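PDB 6DHX: TipC2 from Streptococcus intermedius B196, which probably acts as an immunity protein that protects the bacterium against an antibacterial toxin exported by its type VII secretion system. Local coordinates for residues Lys86-Phe94 with Arg105-Gln113; Phe39-Tyr50 with Tyr60-Ala69. All coordinates share one frame; numbering follows the deposited sequence.

Contact 1 (Lys86-Phe94 with Arg105-Gln113); sequences KNNNILIYF and RIWNKYTRQ. With SO4 (sulfate ion), chain D.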
loop_
_atom_site.group_PDB
_atom_site.type_symbol
_atom_site.label_atom_id
_atom_site.label_comp_id
_atom_site.label_asym_id
_atom_site.label_seq_id
_atom_site.Cartn_x
_atom_site.Cartn_y
_atom_site.Cartn_z
ATOM N N LYS A 86 3.690 18.090 -2.096
ATOM C CA LYS A 86 5.151 18.183 -2.185
ATOM C C LYS A 86 5.800 16.834 -1.931
ATOM O O LYS A 86 6.818 16.505 -2.548
ATOM C CB LYS A 86 5.681 19.215 -1.196
ATOM C CG LYS A 86 5.382 20.646 -1.603
ATOM C CD LYS A 86 5.906 21.604 -0.525
ATOM C CE LYS A 86 5.577 23.043 -0.888
ATOM N NZ LYS A 86 5.977 23.973 0.210
ATOM N N ASN A 87 5.231 16.046 -1.030
ATOM C CA ASN A 87 5.743 14.698 -0.747
ATOM C C ASN A 87 4.931 13.657 -1.523
ATOM O O ASN A 87 4.234 12.756 -0.982
ATOM C CB ASN A 87 5.715 14.434 0.767
ATOM C CG ASN A 87 6.622 13.273 1.159
ATOM O OD1 ASN A 87 7.563 12.933 0.431
ATOM N ND2 ASN A 87 6.320 12.635 2.280
ATOM N N ASN A 88 4.999 13.763 -2.845
ATOM C CA ASN A 88 4.090 12.964 -3.641
ATOM C C ASN A 88 4.536 11.501 -3.624
ATOM O O ASN A 88 5.700 11.200 -3.389
ATOM C CB ASN A 88 4.014 13.521 -5.058
ATOM C CG ASN A 88 5.383 13.546 -5.769
ATOM O OD1 ASN A 88 6.409 13.923 -5.190
ATOM N ND2 ASN A 88 5.380 13.172 -7.056
ATOM N N ASN A 89 3.582 10.581 -3.789
ATOM C CA ASN A 89 3.866 9.212 -3.352
ATOM C C ASN A 89 2.774 8.269 -3.852
ATOM O O ASN A 89 1.702 8.697 -4.279
ATOM C CB ASN A 89 3.973 9.125 -1.798
ATOM C CG ASN A 89 2.633 9.380 -1.077
ATOM O OD1 ASN A 89 1.824 8.460 -0.930
ATOM N ND2 ASN A 89 2.403 10.645 -0.618
ATOM N N ILE A 90 3.074 6.968 -3.788
ATOM C CA ILE A 90 2.060 5.912 -3.808
ATOM C C ILE A 90 2.084 5.274 -2.440
ATOM O O ILE A 90 3.159 5.086 -1.852
ATOM C CB ILE A 90 2.354 4.809 -4.833
ATOM C CG1 ILE A 90 2.740 5.339 -6.164
ATOM C CG2 ILE A 90 1.274 3.772 -4.863
ATOM C CD1 ILE A 90 4.061 4.668 -6.481
ATOM N N LEU A 91 0.910 4.932 -1.931
ATOM C CA LEU A 91 0.806 4.255 -0.633
ATOM C C LEU A 91 0.069 2.950 -0.878
ATOM O O LEU A 91 -1.078 2.973 -1.343
ATOM C CB LEU A 91 0.038 5.113 0.363
ATOM C CG LEU A 91 -0.398 4.301 1.596
ATOM C CD1 LEU A 91 0.859 3.988 2.486
ATOM C CD2 LEU A 91 -1.409 5.100 2.359
ATOM N N ILE A 92 0.723 1.820 -0.582
ATOM C CA ILE A 92 0.097 0.500 -0.620
ATOM C C ILE A 92 -0.094 0.091 0.834
ATOM O O ILE A 92 0.878 0.057 1.588
ATOM C CB ILE A 92 0.985 -0.523 -1.350
ATOM C CG1 ILE A 92 1.206 -0.085 -2.816
ATOM C CG2 ILE A 92 0.402 -1.967 -1.201
ATOM C CD1 ILE A 92 2.428 -0.808 -3.450
ATOM N N TYR A 93 -1.318 -0.214 1.246
ATOM C CA TYR A 93 -1.486 -0.661 2.617
ATOM C C TYR A 93 -2.506 -1.780 2.691
ATOM O O TYR A 93 -3.325 -1.994 1.790
ATOM C CB TYR A 93 -1.865 0.488 3.572
ATOM C CG TYR A 93 -3.239 1.091 3.406
ATOM C CD1 TYR A 93 -3.478 2.090 2.463
ATOM C CD2 TYR A 93 -4.291 0.680 4.237
ATOM C CE1 TYR A 93 -4.762 2.661 2.331
ATOM C CE2 TYR A 93 -5.550 1.225 4.117
ATOM C CZ TYR A 93 -5.794 2.216 3.164
ATOM O OH TYR A 93 -7.069 2.782 3.062
ATOM N N PHE A 94 -2.426 -2.525 3.793
ATOM C CA PHE A 94 -3.387 -3.583 3.986
ATOM C C PHE A 94 -3.575 -3.786 5.470
ATOM O O PHE A 94 -2.761 -3.337 6.296
ATOM C CB PHE A 94 -2.964 -4.890 3.309
ATOM C CG PHE A 94 -1.636 -5.474 3.816
ATOM C CD1 PHE A 94 -0.425 -5.085 3.242
ATOM C CD2 PHE A 94 -1.625 -6.447 4.817
ATOM C CE1 PHE A 94 0.795 -5.643 3.667
ATOM C CE2 PHE A 94 -0.415 -6.994 5.251
ATOM C CZ PHE A 94 0.798 -6.621 4.656
ATOM N N ARG A 105 -2.285 -2.808 10.621
ATOM C CA ARG A 105 -2.260 -2.143 9.326
ATOM C C ARG A 105 -0.812 -2.056 8.918
ATOM O O ARG A 105 -0.003 -1.480 9.648
ATOM C CB ARG A 105 -2.845 -0.745 9.410
ATOM C CG ARG A 105 -4.041 -0.598 10.306
ATOM C CD ARG A 105 -4.331 0.900 10.494
ATOM N NE ARG A 105 -5.137 1.487 9.410
ATOM C CZ ARG A 105 -4.687 1.932 8.235
ATOM N NH1 ARG A 105 -5.545 2.454 7.361
ATOM N NH2 ARG A 105 -3.410 1.824 7.908
ATOM N N ILE A 106 -0.466 -2.608 7.764
ATOM C CA ILE A 106 0.902 -2.496 7.296
ATOM C C ILE A 106 0.884 -1.513 6.132
ATOM O O ILE A 106 0.118 -1.679 5.170
ATOM C CB ILE A 106 1.486 -3.878 6.940
ATOM C CG1 ILE A 106 1.622 -4.675 8.253
ATOM C CG2 ILE A 106 2.858 -3.769 6.341
ATOM C CD1 ILE A 106 2.021 -6.153 8.060
ATOM N N TRP A 107 1.730 -0.497 6.243
ATOM C CA TRP A 107 1.656 0.765 5.529
ATOM C C TRP A 107 2.952 0.937 4.759
ATOM O O TRP A 107 4.029 0.989 5.364
ATOM C CB TRP A 107 1.513 1.840 6.612
ATOM C CG TRP A 107 1.243 3.165 6.265
ATOM C CD1 TRP A 107 2.153 4.164 6.031
ATOM C CD2 TRP A 107 -0.034 3.762 6.211
ATOM N NE1 TRP A 107 1.505 5.345 5.819
ATOM C CE2 TRP A 107 0.156 5.129 5.915
ATOM C CE3 TRP A 107 -1.325 3.283 6.399
ATOM C CZ2 TRP A 107 -0.907 6.022 5.780
ATOM C CZ3 TRP A 107 -2.382 4.172 6.253
ATOM C CH2 TRP A 107 -2.166 5.521 5.951
ATOM N N ASN A 108 2.872 1.026 3.427
ATOM C CA ASN A 108 4.089 0.932 2.621
ATOM C C ASN A 108 4.060 2.100 1.664
ATOM O O ASN A 108 3.321 2.062 0.670
ATOM C CB ASN A 108 4.146 -0.379 1.862
ATOM C CG ASN A 108 3.861 -1.565 2.784
ATOM O OD1 ASN A 108 4.753 -1.955 3.549
ATOM N ND2 ASN A 108 2.623 -2.104 2.756
ATOM N N LYS A 109 4.814 3.137 2.000
ATOM C CA LYS A 109 4.692 4.410 1.303
ATOM C C LYS A 109 5.946 4.646 0.469
ATOM O O LYS A 109 7.036 4.731 1.024
ATOM C CB LYS A 109 4.505 5.544 2.310
ATOM C CG LYS A 109 4.306 6.894 1.595
ATOM C CD LYS A 109 3.813 7.914 2.638
ATOM C CE LYS A 109 3.901 9.370 2.190
ATOM N NZ LYS A 109 3.514 10.408 3.274
ATOM N N TYR A 110 5.776 4.790 -0.849
ATOM C CA TYR A 110 6.894 5.073 -1.731
ATOM C C TYR A 110 6.875 6.558 -2.080
ATOM O O TYR A 110 5.938 7.031 -2.740
ATOM C CB TYR A 110 6.811 4.223 -2.989
ATOM C CG TYR A 110 7.852 4.644 -3.995
ATOM C CD1 TYR A 110 9.182 4.231 -3.832
ATOM C CD2 TYR A 110 7.516 5.454 -5.080
ATOM C CE1 TYR A 110 10.138 4.601 -4.740
ATOM C CE2 TYR A 110 8.472 5.835 -6.021
ATOM C CZ TYR A 110 9.788 5.393 -5.836
ATOM O OH TYR A 110 10.807 5.722 -6.712
ATOM N N THR A 111 7.917 7.293 -1.641
ATOM C CA THR A 111 7.999 8.728 -1.841
ATOM C C THR A 111 8.834 8.976 -3.096
ATOM O O THR A 111 9.941 8.444 -3.226
ATOM C CB THR A 111 8.583 9.447 -0.616
ATOM O OG1 THR A 111 9.628 8.660 0.025
ATOM C CG2 THR A 111 7.441 9.637 0.416
ATOM N N ARG A 112 8.252 9.709 -4.040
ATOM C CA ARG A 112 8.873 9.915 -5.350
ATOM C C ARG A 112 10.164 10.701 -5.253
ATOM O O ARG A 112 11.120 10.425 -5.991
ATOM C CB ARG A 112 7.897 10.673 -6.270
ATOM C CG ARG A 112 6.777 9.725 -6.766
ATOM C CD ARG A 112 7.239 8.993 -8.031
ATOM N NE ARG A 112 7.357 9.886 -9.188
ATOM C CZ ARG A 112 7.774 9.489 -10.386
ATOM N NH1 ARG A 112 8.168 8.214 -10.552
ATOM N NH2 ARG A 112 7.775 10.387 -11.424
ATOM N N GLN A 113 10.200 11.719 -4.405
ATOM C CA GLN A 113 11.313 12.662 -4.475
ATOM C C GLN A 113 12.635 12.091 -3.958
ATOM O O GLN A 113 13.684 12.636 -4.319
ATOM C CB GLN A 113 11.007 13.979 -3.748
ATOM C CG GLN A 113 9.781 14.743 -4.388
ATOM C CD GLN A 113 9.882 14.832 -5.911
ATOM O OE1 GLN A 113 10.867 15.308 -6.436
ATOM N NE2 GLN A 113 8.896 14.308 -6.606
HETATM S S SO4 D . 7.494 13.671 -10.018
HETATM O O1 SO4 D . 7.377 12.768 -8.888
HETATM O O2 SO4 D . 8.877 13.907 -10.351
HETATM O O3 SO4 D . 6.804 14.904 -9.673
HETATM O O4 SO4 D . 6.935 13.038 -11.157
HETATM O O HOH W 1 8.062 12.513 -2.528
HETATM O O HOH W 2 6.413 10.367 4.038
#
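Leu91 lies against one face of the Trp107 indole: its CD1 stands 3.6 Å from the centroid of the five-membered ring, almost on the normal, and CD2 covers the six-membered ring. Leu91 CG lies opposite its own nitrogen (chi1 165°), and chi2 of 72° then sets both methyls on the indole. Arg105 NH1 comes to the edge of the same indole, in its plane, while NE pairs with Glu95. Trp107 CZ3 in turn sits over a face of the Tyr93 ring, the two planes 35° apart. On the opposite side of the sheet, Ile106 CB rests on one face of Phe94, 3.6 Å from CZ.

Asn108 doubles the grip on Ile92 O: its backbone N and its ND2 (3.0 Å) reach that oxygen from opposite faces of the carbonyl plane. At the far end, the Asn88 and Gln113 amides are nearly coplanar, and Gln113 NE2 meets a lone pair of Asn88 OD1 at 2.9 Å. Asn88 ND2 and Arg112 NE share sulfate O1, and Arg112 NH2 gives a nearly straight bond to O4; the ion is probably from the crystallisation liquor.

These antiparallel strands lie between strands 74-82 and 116-127. Ile90 and Ile92 pack on helix 21-32, Phe94 and Asn108 on helix 151-173.

Contact 2 (Phe39-Tyr50 with Tyr60-Ala69); sequences FNKLTDVEVHSY and YPSILYKDIA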
loop_
_atom_site.group_PDB
_atom_site.type_symbol
_atom_site.label_atom_id
_atom_site.label_comp_id
_atom_site.label_asym_id
_atom_site.label_seq_id
_atom_site.Cartn_x
_atom_site.Cartn_y
_atom_site.Cartn_z
ATOM N N PHE A 39 -5.631 0.520 -13.942
ATOM C CA PHE A 39 -6.205 -0.460 -13.029
ATOM C C PHE A 39 -7.610 -0.884 -13.423
ATOM O O PHE A 39 -8.139 -1.840 -12.841
ATOM C CB PHE A 39 -6.181 0.098 -11.593
ATOM C CG PHE A 39 -4.830 -0.014 -10.946
ATOM C CD1 PHE A 39 -4.405 -1.211 -10.328
ATOM C CD2 PHE A 39 -3.950 1.068 -10.967
ATOM C CE1 PHE A 39 -3.129 -1.296 -9.726
ATOM C CE2 PHE A 39 -2.695 1.006 -10.369
ATOM C CZ PHE A 39 -2.243 -0.188 -9.752
ATOM N N ASN A 40 -8.236 -0.207 -14.405
ATOM C CA ASN A 40 -9.449 -0.766 -14.992
ATOM C C ASN A 40 -9.182 -2.151 -15.559
ATOM O O ASN A 40 -10.124 -2.931 -15.681
ATOM C CB ASN A 40 -10.010 0.127 -16.127
ATOM C CG ASN A 40 -10.525 1.484 -15.597
ATOM O OD1 ASN A 40 -10.847 1.601 -14.435
ATOM N ND2 ASN A 40 -10.583 2.487 -16.458
ATOM N N LYS A 41 -7.926 -2.452 -15.896
ATOM C CA LYS A 41 -7.546 -3.744 -16.483
ATOM C C LYS A 41 -7.474 -4.856 -15.442
ATOM O O LYS A 41 -7.432 -6.021 -15.831
ATOM C CB LYS A 41 -6.190 -3.634 -17.202
ATOM C CG LYS A 41 -6.235 -2.754 -18.492
ATOM C CD LYS A 41 -4.845 -2.686 -19.159
ATOM C CE LYS A 41 -4.888 -1.855 -20.452
ATOM N NZ LYS A 41 -3.608 -1.906 -21.199
ATOM N N LEU A 42 -7.478 -4.523 -14.139
ATOM C CA LEU A 42 -7.254 -5.510 -13.064
ATOM C C LEU A 42 -8.615 -5.856 -12.478
ATOM O O LEU A 42 -9.210 -5.056 -11.742
ATOM C CB LEU A 42 -6.316 -4.959 -11.984
ATOM C CG LEU A 42 -5.975 -5.917 -10.830
ATOM C CD1 LEU A 42 -5.249 -7.159 -11.392
ATOM C CD2 LEU A 42 -5.053 -5.133 -9.841
ATOM N N THR A 43 -9.080 -7.075 -12.739
ATOM C CA THR A 43 -10.451 -7.407 -12.385
ATOM C C THR A 43 -10.646 -7.523 -10.871
ATOM O O THR A 43 -11.754 -7.306 -10.395
ATOM C CB THR A 43 -10.837 -8.714 -13.122
ATOM O OG1 THR A 43 -10.944 -8.399 -14.502
ATOM C CG2 THR A 43 -12.210 -9.209 -12.663
ATOM N N ASP A 44 -9.594 -7.839 -10.096
ATOM C CA ASP A 44 -9.754 -7.991 -8.650
ATOM C C ASP A 44 -9.917 -6.673 -7.904
ATOM O O ASP A 44 -10.084 -6.738 -6.684
ATOM C CB ASP A 44 -8.549 -8.722 -8.021
ATOM C CG ASP A 44 -8.580 -10.223 -8.289
ATOM O OD1 ASP A 44 -9.655 -10.738 -8.675
ATOM O OD2 ASP A 44 -7.552 -10.900 -8.077
ATOM N N VAL A 45 -9.835 -5.509 -8.555
ATOM C CA VAL A 45 -9.920 -4.277 -7.768
ATOM C C VAL A 45 -11.031 -3.387 -8.299
ATOM O O VAL A 45 -11.481 -3.519 -9.448
ATOM C CB VAL A 45 -8.563 -3.522 -7.762
ATOM C CG1 VAL A 45 -7.437 -4.461 -7.267
ATOM C CG2 VAL A 45 -8.247 -2.946 -9.200
ATOM N N GLU A 46 -11.490 -2.481 -7.434
ATOM C CA GLU A 46 -12.291 -1.331 -7.839
ATOM C C GLU A 46 -11.419 -0.083 -7.936
ATOM O O GLU A 46 -10.566 0.150 -7.076
ATOM C CB GLU A 46 -13.375 -1.039 -6.809
ATOM C CG GLU A 46 -14.383 -2.171 -6.563
ATOM C CD GLU A 46 -15.243 -1.936 -5.319
ATOM O OE1 GLU A 46 -15.067 -0.923 -4.581
ATOM O OE2 GLU A 46 -16.103 -2.791 -5.069
ATOM N N VAL A 47 -11.693 0.746 -8.919
ATOM C CA VAL A 47 -11.041 2.048 -9.052
ATOM C C VAL A 47 -11.992 3.069 -8.452
ATOM O O VAL A 47 -13.209 3.022 -8.710
ATOM C CB VAL A 47 -10.736 2.388 -10.528
ATOM C CG1 VAL A 47 -10.166 3.792 -10.625
ATOM C CG2 VAL A 47 -9.677 1.382 -11.109
ATOM N N HIS A 48 -11.448 3.949 -7.588
ATOM C CA HIS A 48 -12.241 5.017 -6.985
ATOM C C HIS A 48 -11.601 6.357 -7.323
ATOM O O HIS A 48 -10.414 6.450 -7.627
ATOM C CB HIS A 48 -12.319 4.853 -5.467
ATOM C CG HIS A 48 -13.130 3.678 -5.043
ATOM N ND1 HIS A 48 -14.465 3.776 -4.747
ATOM C CD2 HIS A 48 -12.807 2.368 -4.907
ATOM C CE1 HIS A 48 -14.937 2.583 -4.429
ATOM N NE2 HIS A 48 -13.949 1.709 -4.513
ATOM N N SER A 49 -12.391 7.410 -7.236
ATOM C CA SER A 49 -11.906 8.771 -7.435
ATOM C C SER A 49 -12.360 9.587 -6.239
ATOM O O SER A 49 -13.567 9.744 -6.033
ATOM C CB SER A 49 -12.509 9.378 -8.716
ATOM O OG SER A 49 -12.065 8.675 -9.885
ATOM N N TYR A 50 -11.418 10.155 -5.490
ATOM C CA TYR A 50 -11.745 10.953 -4.310
ATOM C C TYR A 50 -11.245 12.389 -4.448
ATOM O O TYR A 50 -10.186 12.647 -5.036
ATOM C CB TYR A 50 -11.118 10.302 -3.075
ATOM C CG TYR A 50 -11.635 8.913 -2.797
ATOM C CD1 TYR A 50 -13.008 8.686 -2.700
ATOM C CD2 TYR A 50 -10.767 7.847 -2.569
ATOM C CE1 TYR A 50 -13.518 7.447 -2.412
ATOM C CE2 TYR A 50 -11.282 6.570 -2.290
ATOM C CZ TYR A 50 -12.655 6.399 -2.188
ATOM O OH TYR A 50 -13.194 5.173 -1.914
ATOM N N TYR A 60 -8.245 12.317 -6.900
ATOM C CA TYR A 60 -7.119 11.373 -7.022
ATOM C C TYR A 60 -7.629 9.958 -7.100
ATOM O O TYR A 60 -8.727 9.677 -6.628
ATOM C CB TYR A 60 -6.171 11.492 -5.820
ATOM C CG TYR A 60 -6.779 11.100 -4.485
ATOM C CD1 TYR A 60 -6.703 9.785 -4.013
ATOM C CD2 TYR A 60 -7.349 12.067 -3.647
ATOM C CE1 TYR A 60 -7.199 9.444 -2.773
ATOM C CE2 TYR A 60 -7.861 11.714 -2.387
ATOM C CZ TYR A 60 -7.769 10.399 -1.974
ATOM O OH TYR A 60 -8.234 9.987 -0.742
ATOM N N PRO A 61 -6.887 9.076 -7.773
ATOM C CA PRO A 61 -7.307 7.673 -7.885
ATOM C C PRO A 61 -6.882 6.883 -6.647
ATOM O O PRO A 61 -5.824 7.115 -6.043
ATOM C CB PRO A 61 -6.551 7.176 -9.132
ATOM C CG PRO A 61 -5.279 7.965 -9.123
ATOM C CD PRO A 61 -5.574 9.311 -8.426
ATOM N N SER A 62 -7.760 5.967 -6.269
ATOM C CA SER A 62 -7.550 5.061 -5.149
ATOM C C SER A 62 -8.057 3.699 -5.578
ATOM O O SER A 62 -9.131 3.611 -6.187
ATOM C CB SER A 62 -8.305 5.599 -3.914
ATOM O OG SER A 62 -8.203 4.741 -2.799
ATOM N N ILE A 63 -7.269 2.656 -5.303
ATOM C CA ILE A 63 -7.547 1.293 -5.741
ATOM C C ILE A 63 -7.935 0.500 -4.502
ATOM O O ILE A 63 -7.242 0.578 -3.476
ATOM C CB ILE A 63 -6.307 0.662 -6.407
ATOM C CG1 ILE A 63 -5.710 1.592 -7.501
ATOM C CG2 ILE A 63 -6.617 -0.748 -6.905
ATOM C CD1 ILE A 63 -6.733 2.038 -8.618
ATOM N N LEU A 64 -9.022 -0.246 -4.585
ATOM C CA LEU A 64 -9.505 -1.016 -3.436
ATOM C C LEU A 64 -9.740 -2.449 -3.891
ATOM O O LEU A 64 -10.501 -2.679 -4.852
ATOM C CB LEU A 64 -10.851 -0.426 -2.906
ATOM C CG LEU A 64 -11.419 -1.105 -1.666
ATOM C CD1 LEU A 64 -10.433 -0.797 -0.477
ATOM C CD2 LEU A 64 -12.820 -0.607 -1.288
ATOM N N TYR A 65 -9.123 -3.414 -3.206
ATOM C CA TYR A 65 -9.376 -4.803 -3.583
ATOM C C TYR A 65 -10.803 -5.200 -3.232
ATOM O O TYR A 65 -11.302 -4.898 -2.144
ATOM C CB TYR A 65 -8.378 -5.758 -2.896
ATOM C CG TYR A 65 -7.138 -5.880 -3.731
ATOM C CD1 TYR A 65 -6.216 -4.829 -3.790
ATOM C CD2 TYR A 65 -6.914 -7.005 -4.520
ATOM C CE1 TYR A 65 -5.067 -4.888 -4.621
ATOM C CE2 TYR A 65 -5.792 -7.089 -5.361
ATOM C CZ TYR A 65 -4.879 -6.031 -5.399
ATOM O OH TYR A 65 -3.770 -6.103 -6.201
ATOM N N LYS A 66 -11.453 -5.890 -4.177
ATOM C CA LYS A 66 -12.809 -6.392 -3.987
ATOM C C LYS A 66 -12.832 -7.506 -2.947
ATOM O O LYS A 66 -11.867 -8.246 -2.771
ATOM C CB LYS A 66 -13.377 -6.938 -5.317
ATOM C CG LYS A 66 -13.503 -5.900 -6.453
ATOM C CD LYS A 66 -13.853 -6.558 -7.806
ATOM C CE LYS A 66 -14.038 -5.519 -8.935
ATOM N NZ LYS A 66 -14.299 -6.200 -10.295
ATOM N N ASP A 67 -13.970 -7.637 -2.272
ATOM C CA ASP A 67 -14.115 -8.674 -1.251
ATOM C C ASP A 67 -13.820 -10.072 -1.802
ATOM O O ASP A 67 -13.167 -10.876 -1.124
ATOM C CB ASP A 67 -15.512 -8.605 -0.651
ATOM C CG ASP A 67 -15.775 -7.293 0.040
ATOM O OD1 ASP A 67 -14.801 -6.659 0.523
ATOM O OD2 ASP A 67 -16.959 -6.893 0.105
ATOM N N ILE A 68 -14.261 -10.369 -3.041
ATOM C CA ILE A 68 -13.942 -11.653 -3.690
ATOM C C ILE A 68 -12.439 -11.907 -3.726
ATOM O O ILE A 68 -11.988 -13.064 -3.743
ATOM C CB ILE A 68 -14.540 -11.718 -5.122
ATOM C CG1 ILE A 68 -13.967 -12.887 -5.927
ATOM C CG2 ILE A 68 -14.249 -10.487 -5.930
ATOM C CD1 ILE A 68 -14.620 -14.214 -5.680
ATOM N N ALA A 69 -11.642 -10.843 -3.738
ATOM C CA ALA A 69 -10.194 -10.930 -3.906
ATOM C C ALA A 69 -9.434 -10.890 -2.589
ATOM O O ALA A 69 -8.208 -10.844 -2.616
ATOM C CB ALA A 69 -9.690 -9.790 -4.802
HETATM O O HOH W 3 -16.175 -5.693 -3.338
#
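Tyr60 opens the pairing by laying one ring face against Tyr50: Tyr50 CB is 3.5 Å from Tyr60 CZ, and the Tyr50 ring turns its edge to that face in an offset edge-to-face arrangement, planes at 62°. With its CG between backbone N and carbonyl carbon (chi1 65°), the Tyr60 side chain leans across the neighbouring strand. Pro61 contributes CA, whose hydrogen points at His48 O. Ser62 follows, its CB 3.5 Å from Tyr50 CE2, while OG bonds to Asp80; its backbone N and O both pair with His48.

Ile63 goes to the other side of the sheet, where its branches divide the work. CG2 presses on Val45 CB at a tight 3.5 Å, CG1 lies over a face of the Phe39 ring, and CD1 reaches Phe39 CB and Val47 CG2. Leu64 returns to the Ser62 side and sets CB by the His48 ring. Close by, His48 NE2 donates to the anti lone pair of Glu46 OE1 (2.9 Å), tying together two side chains of one strand.

Tyr65 receives Val45 CG1 over the very centre of its ring, 3.4 Å from the centroid, and its hydroxyl bonds to Asp169 of helix 151-173. Lys66 ends the ladder with N on Asp44 O; its extended chain reaches across to the turn before strand 45-50, where NZ meets Thr43 O at 2.8 Å, in the carbonyl plane. Last, Ala69 CB touches Asp44 CB at 3.6 Å.

The whole is an antiparallel beta hairpin at one end of the sheet: strand 60-65 also pairs with strand 74-82, and a type I turn, Leu42 to Val45, leads into strand 45-50.

How the contacts relate
Contacts 1 and 2 are two antiparallel hairpins of one sheet, formed in series along the chain: contact 2 is complete before contact 1 begins. Their centres lie about 17 Å apart and their nearest atoms about 6 Å, without touching. Strand 74-82 bridges them, pairing with strand 59-65 on one side and strand 89-99 on the other; its Asp80, the partner of Ser62 in contact 2, also bonds through its backbone to Leu91 of contact 1. Helices 21-32 and 151-173 touch both hairpins as well. Contact 1 sits nearer the middle of the chain, about 6 Å from its centre against 13 Å for contact 2, and the bound sulfate belongs to contact 1.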